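Local coordinates for protein peptidoglycan-N-acetylglucosamine deacetylase BC_1960 (Bacillus cereus, PDB 4L1G) that catalyses the zinc-dependent deacetylation of N-acetylglucosamine residues in peptidoglycan, and also acts on soluble chitin substrates and N-acetylchitooligomers, at residues Leu107-Glu112 against Thr132-Pro136; Val141-Arg147 against Asn178-Ala183. The contacts are given in a common frame with arbitrary orientation. Residue numbers count along the deposited sequence, not the author numbering.

The two contacts follow each other along the chain, contact 1 closing before contact 2 opens, and both belong to the NodB-type polysaccharide deacetylase barrel. Their centres lie about 16 Å apart, and their nearest atoms about 4 Å apart without touching. Helix 143-161 connects them: its first turn supplies one side of contact 2, while further along Gln149 binds the backbone of the loop 132-136. Contact 1 joins the segments that follow the neighbouring parallel strands 103-106 and 127-130, and includes the zinc ligand His135. Contact 2, farther from the chain centre, joins helices 143-161 and 177-185 on the barrel's outside, so the helix that meets 177-185 at its N-terminal turn also holds the metal-binding loop.

Contact 1. Residues Leu107-Glu112 against Thr132-Pro136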
loop_
_atom_site.group_PDB
_atom_site.type_symbol
_atom_site.label_atom_id
_atom_site.label_comp_id
_atom_site.label_asym_id
_atom_site.label_seq_id
_atom_site.Cartn_x
_atom_site.Cartn_y
_atom_site.Cartn_z
ATOM N N LEU A 107 -9.542 -1.301 -0.015
ATOM C CA LEU A 107 -10.550 -1.998 -0.804
ATOM C C LEU A 107 -11.803 -1.138 -0.891
ATOM O O LEU A 107 -12.214 -0.527 0.097
ATOM C CB LEU A 107 -10.890 -3.352 -0.178
ATOM C CG LEU A 107 -9.817 -4.436 -0.297
ATOM C CD1 LEU A 107 -10.139 -5.623 0.593
ATOM C CD2 LEU A 107 -9.685 -4.877 -1.741
ATOM N N GLY A 108 -12.401 -1.088 -2.077
ATOM C CA GLY A 108 -13.608 -0.309 -2.290
ATOM C C GLY A 108 -14.754 -0.718 -1.385
ATOM O O GLY A 108 -15.460 0.135 -0.845
ATOM N N GLU A 109 -14.935 -2.023 -1.207
ATOM C CA GLU A 109 -16.045 -2.538 -0.410
ATOM C C GLU A 109 -15.885 -2.222 1.077
ATOM O O GLU A 109 -16.870 -2.024 1.785
ATOM C CB GLU A 109 -16.222 -4.046 -0.626
ATOM C CG GLU A 109 -15.078 -4.898 -0.101
ATOM C CD GLU A 109 -15.201 -6.356 -0.502
ATOM O OE1 GLU A 109 -16.200 -6.710 -1.165
ATOM O OE2 GLU A 109 -14.299 -7.149 -0.157
ATOM N N ASN A 110 -14.643 -2.171 1.545
ATOM C CA ASN A 110 -14.375 -1.869 2.946
ATOM C C ASN A 110 -14.495 -0.380 3.240
ATOM O O ASN A 110 -14.852 0.017 4.350
ATOM C CB ASN A 110 -12.999 -2.393 3.358
ATOM C CG ASN A 110 -12.970 -3.902 3.469
ATOM O OD1 ASN A 110 -14.016 -4.541 3.574
ATOM N ND2 ASN A 110 -11.774 -4.480 3.453
ATOM N N ALA A 111 -14.202 0.436 2.234
ATOM C CA ALA A 111 -14.359 1.879 2.346
ATOM C C ALA A 111 -15.833 2.261 2.496
ATOM O O ALA A 111 -16.156 3.282 3.100
ATOM C CB ALA A 111 -13.744 2.574 1.142
ATOM N N GLU A 112 -16.720 1.437 1.945
ATOM C CA GLU A 112 -18.157 1.677 2.049
ATOM C C GLU A 112 -18.678 1.377 3.448
ATOM O O GLU A 112 -19.574 2.060 3.945
ATOM C CB GLU A 112 -18.922 0.837 1.026
ATOM C CG GLU A 112 -18.765 1.303 -0.406
ATOM C CD GLU A 112 -19.524 0.430 -1.382
ATOM O OE1 GLU A 112 -19.979 0.959 -2.420
ATOM O OE2 GLU A 112 -19.666 -0.784 -1.111
ATOM N N THR A 132 -8.540 -2.121 -5.661
ATOM C CA THR A 132 -9.759 -2.708 -6.244
ATOM C C THR A 132 -10.930 -2.713 -5.265
ATOM O O THR A 132 -10.785 -2.354 -4.097
ATOM C CB THR A 132 -9.581 -4.145 -6.817
ATOM O OG1 THR A 132 -9.613 -5.103 -5.749
ATOM C CG2 THR A 132 -8.287 -4.277 -7.614
ATOM N N TYR A 133 -12.093 -3.128 -5.761
ATOM C CA TYR A 133 -13.320 -3.087 -4.979
ATOM C C TYR A 133 -13.503 -4.303 -4.077
ATOM O O TYR A 133 -13.699 -4.158 -2.873
ATOM C CB TYR A 133 -14.537 -2.926 -5.896
ATOM C CG TYR A 133 -15.845 -2.846 -5.145
ATOM C CD1 TYR A 133 -16.240 -1.667 -4.526
ATOM C CD2 TYR A 133 -16.685 -3.951 -5.051
ATOM C CE1 TYR A 133 -17.436 -1.589 -3.834
ATOM C CE2 TYR A 133 -17.884 -3.881 -4.362
ATOM C CZ TYR A 133 -18.251 -2.698 -3.756
ATOM O OH TYR A 133 -19.440 -2.621 -3.067
ATOM N N SER A 134 -13.443 -5.498 -4.655
ATOM C CA SER A 134 -13.728 -6.711 -3.891
ATOM C C SER A 134 -12.575 -7.713 -3.878
ATOM O O SER A 134 -12.787 -8.907 -3.658
ATOM C CB SER A 134 -15.008 -7.381 -4.402
ATOM O OG SER A 134 -14.908 -7.685 -5.781
ATOM N N HIS A 135 -11.364 -7.220 -4.118
ATOM C CA HIS A 135 -10.154 -8.035 -4.023
ATOM C C HIS A 135 -10.167 -9.308 -4.884
ATOM O O HIS A 135 -9.895 -10.396 -4.376
ATOM C CB HIS A 135 -9.912 -8.411 -2.554
ATOM C CG HIS A 135 -8.487 -8.730 -2.230
ATOM N ND1 HIS A 135 -7.982 -10.012 -2.273
ATOM C CD2 HIS A 135 -7.463 -7.936 -1.836
ATOM C CE1 HIS A 135 -6.706 -9.993 -1.930
ATOM N NE2 HIS A 135 -6.367 -8.745 -1.660
ATOM N N PRO A 136 -10.479 -9.188 -6.186
ATOM C CA PRO A 136 -10.416 -10.415 -6.982
ATOM C C PRO A 136 -9.021 -10.621 -7.560
ATOM O O PRO A 136 -8.222 -9.684 -7.583
ATOM C CB PRO A 136 -11.396 -10.128 -8.113
ATOM C CG PRO A 136 -11.244 -8.662 -8.342
ATOM C CD PRO A 136 -10.964 -8.048 -6.987
HETATM O O HOH W 1 -20.903 -0.070 -4.490
#
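The start of helix 108-113 docks on the turn Thr132-Pro136 through two consecutive backbone hydrogen bonds, Gly108 N to Thr132 O (2.9 Å) and Glu109 N to Tyr133 O (3.0 Å). Leu107 is the N-cap residue, so the turn's carbonyls take up amides that have no acceptor in the first turn of a helix. Leu107 CA adds a CA-H...O contact to Thr132 O at 3.3 Å. Tyr133 dominates the side-chain packing. Its CB points away from the helix, but a t rotamer at chi1 swings the ring back against the helix start, beside Gly108 and with Glu109 N over one face. A CB on Gly108 would fall 2.6 Å from Tyr133 CD1, so the bare CA leaves room for the ring. Glu109, in the p rotamer, sets its CB over the ring face, 4.1 Å from the Tyr133 centroid in a CH-pi contact, and its carboxylate turns toward Ser134, OE1 lying 3.5 Å from Ser134 CB. One turn on, Glu112 (m, t) extends so that its OE2 accepts a 2.7 Å hydrogen bond from Tyr133 OH; a water donates to Glu112 OE1 and Tyr133 OH. On the inner side, Leu107 (m, t) brings CD2 to 3.6 Å from His135 CB, while the weak bond from His135 N to Thr132 OG1 (3.2 Å) closes the turn. His135, a zinc ligand, lies with its side chain next to those of Asp81 and His131. The arrangement thus ties a helix N-terminus to the loop carrying the second histidine of the Asp-His-His metal triad of family 4 carbohydrate esterases.

Contact 2. Residues Val141-Arg147 against Asn178-Ala183; sequences VNEDEYR and NQLKWA
Two neighbouring helices of the outer layer of this NodB-type barrel pack here, the first turn of 143-161 and the middle of 177-185. The axes of helical segments 143-147 and 178-183 approach to 10.9 Å and cross at -47°, nearer parallel than antiparallel in N-to-C direction, with Glu143 and Gln179 nearest (CA-CA 7.0 Å). Val141 and Asn142 are extended (psi 158° and 170°); Asn142 is the N-cap of the first helix, its OD1 accepting from Glu145 N at 3.1 Å. Along the second helix, Asn178 comes first, its CB 3.3 Å from OE1 of Glu143, whose m,m side chain bends across. Gln179 (m, t) lays CB over the face of the Tyr146 ring, 3.6 Å from the centroid; its NE2 binds Leu138 O, and also a water (2.9 Å) that donates to Val141 O. The backbone O of Gln179 accepts a weak hydrogen bond from OH of Tyr146 (chi1 t) at 2.7 Å. Leu180 turns away, onto strand 189-191. Trp182 (t, chi2 82°) points toward the first helix, and its CE3 lies 3.5 Å from Tyr146 CE2. Ala183 brings CB to 3.6 Å from Tyr146 OH. Arg147, extended as m, t, t, covers Trp182: CG sits 3.7 Å from the centroid of the six-membered ring, and the guanidinium lies flat on the indole in an off-centre cation-pi contact, Arg147 NE being 3.3 Å from Trp182 CD1.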
loop_
_atom_site.group_PDB
_atom_site.type_symbol
_atom_site.label_atom_id
_atom_site.label_comp_id
_atom_site.label_asym_id
_atom_site.label_seq_id
_atom_site.Cartn_x
_atom_site.Cartn_y
_atom_site.Cartn_z
ATOM N N VAL A 141 -9.738 -12.064 -14.447
ATOM C CA VAL A 141 -10.871 -11.259 -14.898
ATOM C C VAL A 141 -10.651 -10.690 -16.297
ATOM O O VAL A 141 -9.514 -10.572 -16.753
ATOM C CB VAL A 141 -11.173 -10.094 -13.928
ATOM C CG1 VAL A 141 -11.328 -10.611 -12.506
ATOM C CG2 VAL A 141 -10.084 -9.034 -14.005
ATOM N N ASN A 142 -11.741 -10.346 -16.977
ATOM C CA ASN A 142 -11.640 -9.656 -18.257
ATOM C C ASN A 142 -11.476 -8.152 -18.059
ATOM O O ASN A 142 -11.619 -7.651 -16.944
ATOM C CB ASN A 142 -12.824 -9.988 -19.179
ATOM C CG ASN A 142 -14.179 -9.704 -18.542
ATOM O OD1 ASN A 142 -14.399 -8.647 -17.953
ATOM N ND2 ASN A 142 -15.097 -10.653 -18.670
ATOM N N GLU A 143 -11.166 -7.440 -19.138
ATOM C CA GLU A 143 -10.876 -6.008 -19.063
ATOM C C GLU A 143 -12.017 -5.185 -18.467
ATOM O O GLU A 143 -11.775 -4.252 -17.703
ATOM C CB GLU A 143 -10.484 -5.462 -20.438
ATOM C CG GLU A 143 -9.113 -5.917 -20.923
ATOM C CD GLU A 143 -7.971 -5.293 -20.136
ATOM O OE1 GLU A 143 -6.867 -5.880 -20.118
ATOM O OE2 GLU A 143 -8.175 -4.211 -19.540
ATOM N N ASP A 144 -13.253 -5.534 -18.812
ATOM C CA ASP A 144 -14.419 -4.815 -18.301
ATOM C C ASP A 144 -14.523 -4.905 -16.783
ATOM O O ASP A 144 -14.780 -3.907 -16.115
ATOM C CB ASP A 144 -15.710 -5.328 -18.942
ATOM C CG ASP A 144 -15.827 -4.945 -20.402
ATOM O OD1 ASP A 144 -16.639 -5.570 -21.115
ATOM O OD2 ASP A 144 -15.102 -4.022 -20.837
ATOM N N GLU A 145 -14.325 -6.104 -16.247
ATOM C CA GLU A 145 -14.367 -6.308 -14.805
ATOM C C GLU A 145 -13.209 -5.602 -14.105
ATOM O O GLU A 145 -13.400 -4.962 -13.072
ATOM C CB GLU A 145 -14.363 -7.801 -14.468
ATOM C CG GLU A 145 -14.186 -8.114 -12.984
ATOM C CD GLU A 145 -15.375 -7.698 -12.129
ATOM O OE1 GLU A 145 -15.276 -7.817 -10.889
ATOM O OE2 GLU A 145 -16.406 -7.261 -12.686
ATOM N N TYR A 146 -12.015 -5.722 -14.676
ATOM C CA TYR A 146 -10.833 -5.048 -14.151
ATOM C C TYR A 146 -11.040 -3.539 -14.062
ATOM O O TYR A 146 -10.838 -2.936 -13.008
ATOM C CB TYR A 146 -9.617 -5.363 -15.021
ATOM C CG TYR A 146 -8.473 -4.382 -14.876
ATOM C CD1 TYR A 146 -7.708 -4.341 -13.719
ATOM C CD2 TYR A 146 -8.151 -3.506 -15.905
ATOM C CE1 TYR A 146 -6.660 -3.450 -13.586
ATOM C CE2 TYR A 146 -7.107 -2.614 -15.781
ATOM C CZ TYR A 146 -6.364 -2.590 -14.621
ATOM O OH TYR A 146 -5.320 -1.701 -14.498
ATOM N N ARG A 147 -11.456 -2.936 -15.171
ATOM C CA ARG A 147 -11.691 -1.500 -15.221
ATOM C C ARG A 147 -12.815 -1.081 -14.279
ATOM O O ARG A 147 -12.737 -0.032 -13.638
ATOM C CB ARG A 147 -11.970 -1.052 -16.656
ATOM C CG ARG A 147 -10.758 -1.207 -17.560
ATOM C CD ARG A 147 -11.089 -1.013 -19.028
ATOM N NE ARG A 147 -9.906 -1.217 -19.863
ATOM C CZ ARG A 147 -9.918 -1.235 -21.193
ATOM N NH1 ARG A 147 -11.057 -1.064 -21.851
ATOM N NH2 ARG A 147 -8.792 -1.429 -21.866
ATOM N N ASN A 178 -1.972 -5.921 -20.398
ATOM C CA ASN A 178 -2.982 -5.014 -20.936
ATOM C C ASN A 178 -3.662 -4.202 -19.843
ATOM O O ASN A 178 -4.060 -3.058 -20.062
ATOM C CB ASN A 178 -4.020 -5.780 -21.758
ATOM C CG ASN A 178 -3.491 -6.198 -23.114
ATOM O OD1 ASN A 178 -2.597 -5.555 -23.668
ATOM N ND2 ASN A 178 -4.037 -7.280 -23.658
ATOM N N GLN A 179 -3.791 -4.804 -18.666
ATOM C CA GLN A 179 -4.338 -4.111 -17.511
ATOM C C GLN A 179 -3.374 -3.021 -17.073
ATOM O O GLN A 179 -3.780 -1.904 -16.755
ATOM C CB GLN A 179 -4.572 -5.097 -16.368
ATOM C CG GLN A 179 -5.608 -6.168 -16.675
ATOM C CD GLN A 179 -5.661 -7.242 -15.605
ATOM O OE1 GLN A 179 -4.739 -7.378 -14.806
ATOM N NE2 GLN A 179 -6.746 -8.009 -15.586
ATOM N N LEU A 180 -2.090 -3.357 -17.070
ATOM C CA LEU A 180 -1.046 -2.415 -16.698
ATOM C C LEU A 180 -0.931 -1.314 -17.747
ATOM O O LEU A 180 -0.687 -0.152 -17.418
ATOM C CB LEU A 180 0.283 -3.154 -16.541
ATOM C CG LEU A 180 1.510 -2.369 -16.081
ATOM C CD1 LEU A 180 1.210 -1.578 -14.815
ATOM C CD2 LEU A 180 2.670 -3.325 -15.855
ATOM N N LYS A 181 -1.117 -1.688 -19.008
ATOM C CA LYS A 181 -1.067 -0.735 -20.113
ATOM C C LYS A 181 -2.193 0.289 -20.009
ATOM O O LYS A 181 -1.968 1.485 -20.189
ATOM C CB LYS A 181 -1.136 -1.472 -21.452
ATOM C CG LYS A 181 -1.206 -0.567 -22.671
ATOM C CD LYS A 181 -1.135 -1.385 -23.952
ATOM C CE LYS A 181 -1.431 -0.540 -25.183
ATOM N NZ LYS A 181 -2.847 -0.070 -25.229
ATOM N N TRP A 182 -3.399 -0.187 -19.714
ATOM C CA TRP A 182 -4.546 0.697 -19.528
ATOM C C TRP A 182 -4.331 1.659 -18.361
ATOM O O TRP A 182 -4.607 2.851 -18.475
ATOM C CB TRP A 182 -5.825 -0.115 -19.314
ATOM C CG TRP A 182 -7.049 0.730 -19.099
ATOM C CD1 TRP A 182 -7.814 1.326 -20.062
ATOM C CD2 TRP A 182 -7.649 1.069 -17.842
ATOM N NE1 TRP A 182 -8.852 2.018 -19.481
ATOM C CE2 TRP A 182 -8.775 1.873 -18.121
ATOM C CE3 TRP A 182 -7.344 0.773 -16.511
ATOM C CZ2 TRP A 182 -9.595 2.384 -17.116
ATOM C CZ3 TRP A 182 -8.160 1.280 -15.513
ATOM C CH2 TRP A 182 -9.272 2.076 -15.822
ATOM N N ALA A 183 -3.831 1.135 -17.246
ATOM C CA ALA A 183 -3.578 1.948 -16.058
ATOM C C ALA A 183 -2.560 3.054 -16.326
ATOM O O ALA A 183 -2.736 4.194 -15.886
ATOM C CB ALA A 183 -3.114 1.072 -14.908
HETATM O O HOH W 2 -8.410 -8.226 -17.992
#